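Local coordinates for 3-deoxy-D-manno-octulosonate 8-phosphate phosphatase KdsC (Haemophilus influenzae Rd, PDB 1K1E), which hydrolyses 3-deoxy-D-manno-octulosonate 8-phosphate to KDO and inorganic phosphate, a magnesium-dependent step of lipopolysaccharide biosynthesis, at residues K45-Q53 against I155-F165. Numbering follows the deposited sequence.
Sequences KMLMDADIQ and ILQAQGKSSVF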
ATOM      1  N   LYS A  45      -7.139  -8.163 -20.933  1.00 15.59           N
ATOM      2  CA  LYS A  45      -8.120  -8.987 -21.659  1.00 23.02           C
ATOM      3  C   LYS A  45      -8.756  -8.174 -22.791  1.00 22.64           C
ATOM      4  O   LYS A  45      -9.096  -8.734 -23.839  1.00 17.49           O
ATOM      5  CB  LYS A  45      -9.266  -9.473 -20.753  1.00 10.36           C
ATOM      6  CG  LYS A  45      -8.801 -10.204 -19.498  1.00 19.01           C
ATOM      7  CD  LYS A  45      -7.851 -11.354 -19.869  1.00 30.80           C
ATOM      8  CE  LYS A  45      -8.523 -12.437 -20.749  1.00 29.57           C
ATOM      9  NZ  LYS A  45      -7.506 -13.423 -21.278  1.00 35.25           N
ATOM     10  N   MET A  46      -8.993  -6.875 -22.529  1.00 12.09           N
ATOM     11  CA  MET A  46      -9.622  -6.039 -23.546  1.00 13.98           C
ATOM     12  C   MET A  46      -8.716  -5.980 -24.741  1.00 14.78           C
ATOM     13  O   MET A  46      -9.160  -6.025 -25.874  1.00 14.74           O
ATOM     14  CB  MET A  46      -9.905  -4.640 -22.977  1.00  8.48           C
ATOM     15  CG  MET A  46     -11.061  -4.663 -22.051  1.00 17.53           C
ATOM     16  SD  MET A  46     -11.216  -3.139 -21.164  1.00 16.96           S
ATOM     17  CE  MET A  46     -13.045  -3.270 -20.589  1.00 16.94           C
ATOM     18  N   LEU A  47      -7.417  -5.869 -24.496  1.00 15.01           N
ATOM     19  CA  LEU A  47      -6.532  -5.820 -25.625  1.00 14.27           C
ATOM     20  C   LEU A  47      -6.581  -7.068 -26.474  1.00 16.87           C
ATOM     21  O   LEU A  47      -6.752  -6.987 -27.684  1.00 13.24           O
ATOM     22  CB  LEU A  47      -5.063  -5.589 -25.209  1.00 10.01           C
ATOM     23  CG  LEU A  47      -4.721  -4.207 -24.587  1.00 11.42           C
ATOM     24  CD1 LEU A  47      -3.233  -4.124 -24.216  1.00  9.61           C
ATOM     25  CD2 LEU A  47      -5.021  -3.069 -25.610  1.00 13.10           C
ATOM     26  N   MET A  48      -6.449  -8.202 -25.815  1.00 12.88           N
ATOM     27  CA  MET A  48      -6.436  -9.466 -26.533  1.00 13.46           C
ATOM     28  C   MET A  48      -7.726  -9.634 -27.323  1.00 21.64           C
ATOM     29  O   MET A  48      -7.724 -10.105 -28.473  1.00 20.38           O
ATOM     30  CB  MET A  48      -6.220 -10.544 -25.488  1.00 11.49           C
ATOM     31  CG  MET A  48      -4.877 -10.391 -24.753  1.00 21.55           C
ATOM     32  SD  MET A  48      -4.437 -11.674 -23.504  1.00 33.43           S
ATOM     33  CE  MET A  48      -5.888 -12.266 -23.209  1.00 23.96           C
ATOM     34  N   ASP A  49      -8.834  -9.246 -26.711  1.00 15.98           N
ATOM     35  CA  ASP A  49     -10.157  -9.324 -27.352  1.00 21.83           C
ATOM     36  C   ASP A  49     -10.240  -8.428 -28.613  1.00 23.54           C
ATOM     37  O   ASP A  49     -10.950  -8.767 -29.567  1.00 20.64           O
ATOM     38  CB  ASP A  49     -11.231  -8.952 -26.330  1.00 19.26           C
ATOM     39  CG  ASP A  49     -12.651  -8.892 -26.918  1.00 27.61           C
ATOM     40  OD1 ASP A  49     -13.208  -7.772 -27.122  1.00 27.59           O
ATOM     41  OD2 ASP A  49     -13.219  -9.979 -27.174  1.00 24.56           O
ATOM     42  N   ALA A  50      -9.492  -7.322 -28.608  1.00 16.53           N
ATOM     43  CA  ALA A  50      -9.482  -6.364 -29.692  1.00 18.84           C
ATOM     44  C   ALA A  50      -8.340  -6.661 -30.681  1.00 16.96           C
ATOM     45  O   ALA A  50      -7.907  -5.756 -31.419  1.00 17.79           O
ATOM     46  CB  ALA A  50      -9.334  -4.953 -29.132  1.00 19.71           C
ATOM     47  N   ASP A  51      -7.862  -7.908 -30.650  1.00 15.69           N
ATOM     48  CA  ASP A  51      -6.813  -8.435 -31.524  1.00 17.45           C
ATOM     49  C   ASP A  51      -5.455  -7.805 -31.281  1.00 18.56           C
ATOM     50  O   ASP A  51      -4.691  -7.660 -32.209  1.00 15.39           O
ATOM     51  CB  ASP A  51      -7.189  -8.227 -32.996  1.00 21.25           C
ATOM     52  CG  ASP A  51      -6.387  -9.117 -33.934  1.00 28.36           C
ATOM     53  OD1 ASP A  51      -6.064  -8.652 -35.059  1.00 31.59           O
ATOM     54  OD2 ASP A  51      -6.084 -10.282 -33.561  1.00 28.38           O
ATOM     55  N   ILE A  52      -5.180  -7.390 -30.054  1.00 11.68           N
ATOM     56  CA  ILE A  52      -3.853  -6.848 -29.771  1.00 13.01           C
ATOM     57  C   ILE A  52      -3.218  -7.800 -28.777  1.00 15.22           C
ATOM     58  O   ILE A  52      -3.691  -7.932 -27.626  1.00 15.31           O
ATOM     59  CB  ILE A  52      -3.995  -5.479 -29.169  1.00 14.58           C
ATOM     60  CG1 ILE A  52      -4.615  -4.524 -30.205  1.00 14.52           C
ATOM     61  CG2 ILE A  52      -2.613  -5.056 -28.628  1.00 14.75           C
ATOM     62  CD1 ILE A  52      -4.964  -3.170 -29.573  1.00 15.37           C
ATOM     63  N   GLN A  53      -2.151  -8.489 -29.173  1.00 10.34           N
ATOM     64  CA  GLN A  53      -1.612  -9.443 -28.226  1.00 13.48           C
ATOM     65  C   GLN A  53      -0.892  -8.760 -27.073  1.00 14.79           C
ATOM     66  O   GLN A  53      -0.444  -7.603 -27.212  1.00 15.99           O
ATOM     67  CB  GLN A  53      -0.654 -10.350 -28.951  1.00 22.75           C
ATOM     68  CG  GLN A  53      -1.345 -11.077 -30.120  1.00 15.19           C
ATOM     69  CD  GLN A  53      -0.302 -11.846 -30.954  1.00 17.54           C
ATOM     70  OE1 GLN A  53       0.270 -12.828 -30.489  1.00 20.33           O
ATOM     71  NE2 GLN A  53      -0.030 -11.357 -32.142  1.00 21.96           N
ATOM     72  N   ILE A 155      -4.792   3.129 -26.099  1.00 12.69           N
ATOM     73  CA  ILE A 155      -4.618   2.432 -27.375  1.00 19.29           C
ATOM     74  C   ILE A 155      -5.981   2.060 -27.991  1.00 18.91           C
ATOM     75  O   ILE A 155      -6.228   2.310 -29.163  1.00 15.28           O
ATOM     76  CB  ILE A 155      -3.746   1.149 -27.187  1.00 14.78           C
ATOM     77  CG1 ILE A 155      -2.351   1.564 -26.696  1.00 15.36           C
ATOM     78  CG2 ILE A 155      -3.683   0.365 -28.537  1.00 12.23           C
ATOM     79  CD1 ILE A 155      -1.414   0.408 -26.302  1.00 14.72           C
ATOM     80  N   LEU A 156      -6.841   1.419 -27.209  1.00 13.66           N
ATOM     81  CA  LEU A 156      -8.155   1.044 -27.719  1.00 10.46           C
ATOM     82  C   LEU A 156      -8.986   2.234 -28.172  1.00 18.97           C
ATOM     83  O   LEU A 156      -9.730   2.165 -29.178  1.00 19.18           O
ATOM     84  CB  LEU A 156      -8.937   0.248 -26.675  1.00 14.77           C
ATOM     85  CG  LEU A 156      -8.338  -1.140 -26.401  1.00 13.03           C
ATOM     86  CD1 LEU A 156      -8.915  -1.752 -25.152  1.00 14.42           C
ATOM     87  CD2 LEU A 156      -8.600  -2.047 -27.606  1.00 14.46           C
ATOM     88  N   GLN A 157      -8.892   3.337 -27.442  1.00 18.16           N
ATOM     89  CA  GLN A 157      -9.656   4.475 -27.887  1.00 14.38           C
ATOM     90  C   GLN A 157      -9.121   4.962 -29.218  1.00 18.00           C
ATOM     91  O   GLN A 157      -9.888   5.339 -30.075  1.00 22.76           O
ATOM     92  CB  GLN A 157      -9.553   5.583 -26.879  1.00 23.43           C
ATOM     93  CG  GLN A 157     -10.243   6.833 -27.338  1.00 25.54           C
ATOM     94  CD  GLN A 157     -10.708   7.550 -26.146  1.00 32.04           C
ATOM     95  OE1 GLN A 157     -11.654   7.097 -25.461  1.00 38.85           O
ATOM     96  NE2 GLN A 157     -10.027   8.644 -25.817  1.00 36.19           N
ATOM     97  N   ALA A 158      -7.802   4.970 -29.380  1.00 20.28           N
ATOM     98  CA  ALA A 158      -7.193   5.414 -30.636  1.00 22.15           C
ATOM     99  C   ALA A 158      -7.668   4.560 -31.804  1.00 25.34           C
ATOM    100  O   ALA A 158      -7.825   5.090 -32.899  1.00 22.41           O
ATOM    101  CB  ALA A 158      -5.670   5.377 -30.547  1.00 23.16           C
ATOM    102  N   GLN A 159      -7.905   3.257 -31.568  1.00 26.01           N
ATOM    103  CA  GLN A 159      -8.397   2.326 -32.583  1.00 18.90           C
ATOM    104  C   GLN A 159      -9.942   2.324 -32.756  1.00 18.76           C
ATOM    105  O   GLN A 159     -10.497   1.493 -33.487  1.00 18.36           O
ATOM    106  CB  GLN A 159      -7.865   0.918 -32.243  1.00 21.07           C
ATOM    107  CG  GLN A 159      -6.292   0.961 -32.278  1.00 23.38           C
ATOM    108  CD  GLN A 159      -5.614  -0.378 -32.258  1.00 19.78           C
ATOM    109  OE1 GLN A 159      -6.246  -1.375 -32.434  1.00 20.43           O
ATOM    110  NE2 GLN A 159      -4.293  -0.396 -32.023  1.00 20.02           N
ATOM    111  N   GLY A 160     -10.620   3.226 -32.061  1.00 19.67           N
ATOM    112  CA  GLY A 160     -12.086   3.348 -32.131  1.00 23.52           C
ATOM    113  C   GLY A 160     -12.844   2.214 -31.453  1.00 22.15           C
ATOM    114  O   GLY A 160     -14.011   1.895 -31.786  1.00 19.11           O
ATOM    115  N   LYS A 161     -12.162   1.563 -30.512  1.00 20.08           N
ATOM    116  CA  LYS A 161     -12.717   0.426 -29.762  1.00 20.39           C
ATOM    117  C   LYS A 161     -12.969   0.776 -28.309  1.00 19.91           C
ATOM    118  O   LYS A 161     -13.073  -0.127 -27.459  1.00 24.06           O
ATOM    119  CB  LYS A 161     -11.753  -0.754 -29.814  1.00 17.46           C
ATOM    120  CG  LYS A 161     -11.347  -1.129 -31.247  1.00 20.27           C
ATOM    121  CD  LYS A 161     -10.303  -2.273 -31.223  1.00 25.32           C
ATOM    122  CE  LYS A 161     -10.189  -2.998 -32.610  1.00 30.66           C
ATOM    123  NZ  LYS A 161      -9.081  -4.021 -32.816  1.00 33.80           N
ATOM    124  N   SER A 162     -13.108   2.057 -28.024  1.00 19.51           N
ATOM    125  CA  SER A 162     -13.326   2.458 -26.630  1.00 20.48           C
ATOM    126  C   SER A 162     -14.666   1.899 -26.102  1.00 18.22           C
ATOM    127  O   SER A 162     -14.822   1.692 -24.896  1.00 15.60           O
ATOM    128  CB  SER A 162     -13.337   3.998 -26.484  1.00 23.65           C
ATOM    129  OG  SER A 162     -14.609   4.556 -26.782  1.00 21.68           O
ATOM    130  N   SER A 163     -15.623   1.625 -26.986  1.00 20.49           N
ATOM    131  CA  SER A 163     -16.904   1.116 -26.491  1.00 20.62           C
ATOM    132  C   SER A 163     -16.859  -0.144 -25.604  1.00 18.58           C
ATOM    133  O   SER A 163     -17.777  -0.327 -24.805  1.00 16.92           O
ATOM    134  CB  SER A 163     -17.920   0.914 -27.661  1.00 26.14           C
ATOM    135  OG  SER A 163     -17.616  -0.245 -28.415  1.00 30.16           O
ATOM    136  N   VAL A 164     -15.810  -0.970 -25.695  1.00 16.65           N
ATOM    137  CA  VAL A 164     -15.694  -2.167 -24.853  1.00 13.47           C
ATOM    138  C   VAL A 164     -15.499  -1.746 -23.383  1.00 17.46           C
ATOM    139  O   VAL A 164     -15.880  -2.460 -22.443  1.00 16.70           O
ATOM    140  CB  VAL A 164     -14.481  -3.060 -25.332  1.00 19.17           C
ATOM    141  CG1 VAL A 164     -13.133  -2.400 -24.942  1.00 18.27           C
ATOM    142  CG2 VAL A 164     -14.577  -4.463 -24.750  1.00 23.23           C
ATOM    143  N   PHE A 165     -14.909  -0.574 -23.163  1.00 14.04           N
ATOM    144  CA  PHE A 165     -14.745  -0.184 -21.759  1.00 17.39           C
ATOM    145  C   PHE A 165     -15.607   0.984 -21.345  1.00 13.21           C
ATOM    146  O   PHE A 165     -15.838   1.144 -20.157  1.00 16.49           O
ATOM    147  CB  PHE A 165     -13.278   0.094 -21.420  1.00 11.90           C
ATOM    148  CG  PHE A 165     -12.654   1.238 -22.183  1.00 15.43           C
ATOM    149  CD1 PHE A 165     -12.996   2.549 -21.915  1.00 13.62           C
ATOM    150  CD2 PHE A 165     -11.645   0.982 -23.127  1.00 23.13           C
ATOM    151  CE1 PHE A 165     -12.337   3.608 -22.567  1.00 13.88           C
ATOM    152  CE2 PHE A 165     -10.988   2.071 -23.769  1.00 14.74           C
ATOM    153  CZ  PHE A 165     -11.356   3.356 -23.465  1.00 20.03           C
TER
HETATM  154  O   HOH W   1      -6.317  -4.416 -33.059  1.00 27.28           O
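L156, on the last turns of helix 147-158, packs its two methyls against the end of helix 38-49. Its CD2 presses tightly on CB of A50 at 3.4 Å. Its CD1 meets M46 CB, and L47 CD2 reaches its CG (3.9 Å). The extended side chain of M46 packs its CE on F165 CB and against V164 O, 3.5 Å from each, and crosses F165 at about a right angle. F165 also meets Y130 of a neighbouring subunit at the tetramer interface. At the other end, I52 CD1 touches CG2 of I155. It also packs against the Q159 amide, 3.6 Å from OE1, the two side chains coming from opposite directions. V11 of the central parallel sheet lies against L47, I52 and I155.

Helices 38-49 and 147-158 end in Schellman motifs, with D51 and G160 at positive phi. K161, also extended, runs its CD past A50 CB. Its NZ donates to A50 O over a short 2.5 Å, 32° out of the carbonyl plane. A water donates to A50 O and Q159 OE1, while Q159 NE2 bonds to I8 O.

The apolar layer joins helix 38-49 to helices 147-158 and 163-166 of this HAD-type phosphatase. A50 O has two donors; V164 O is buried with no partner in the model.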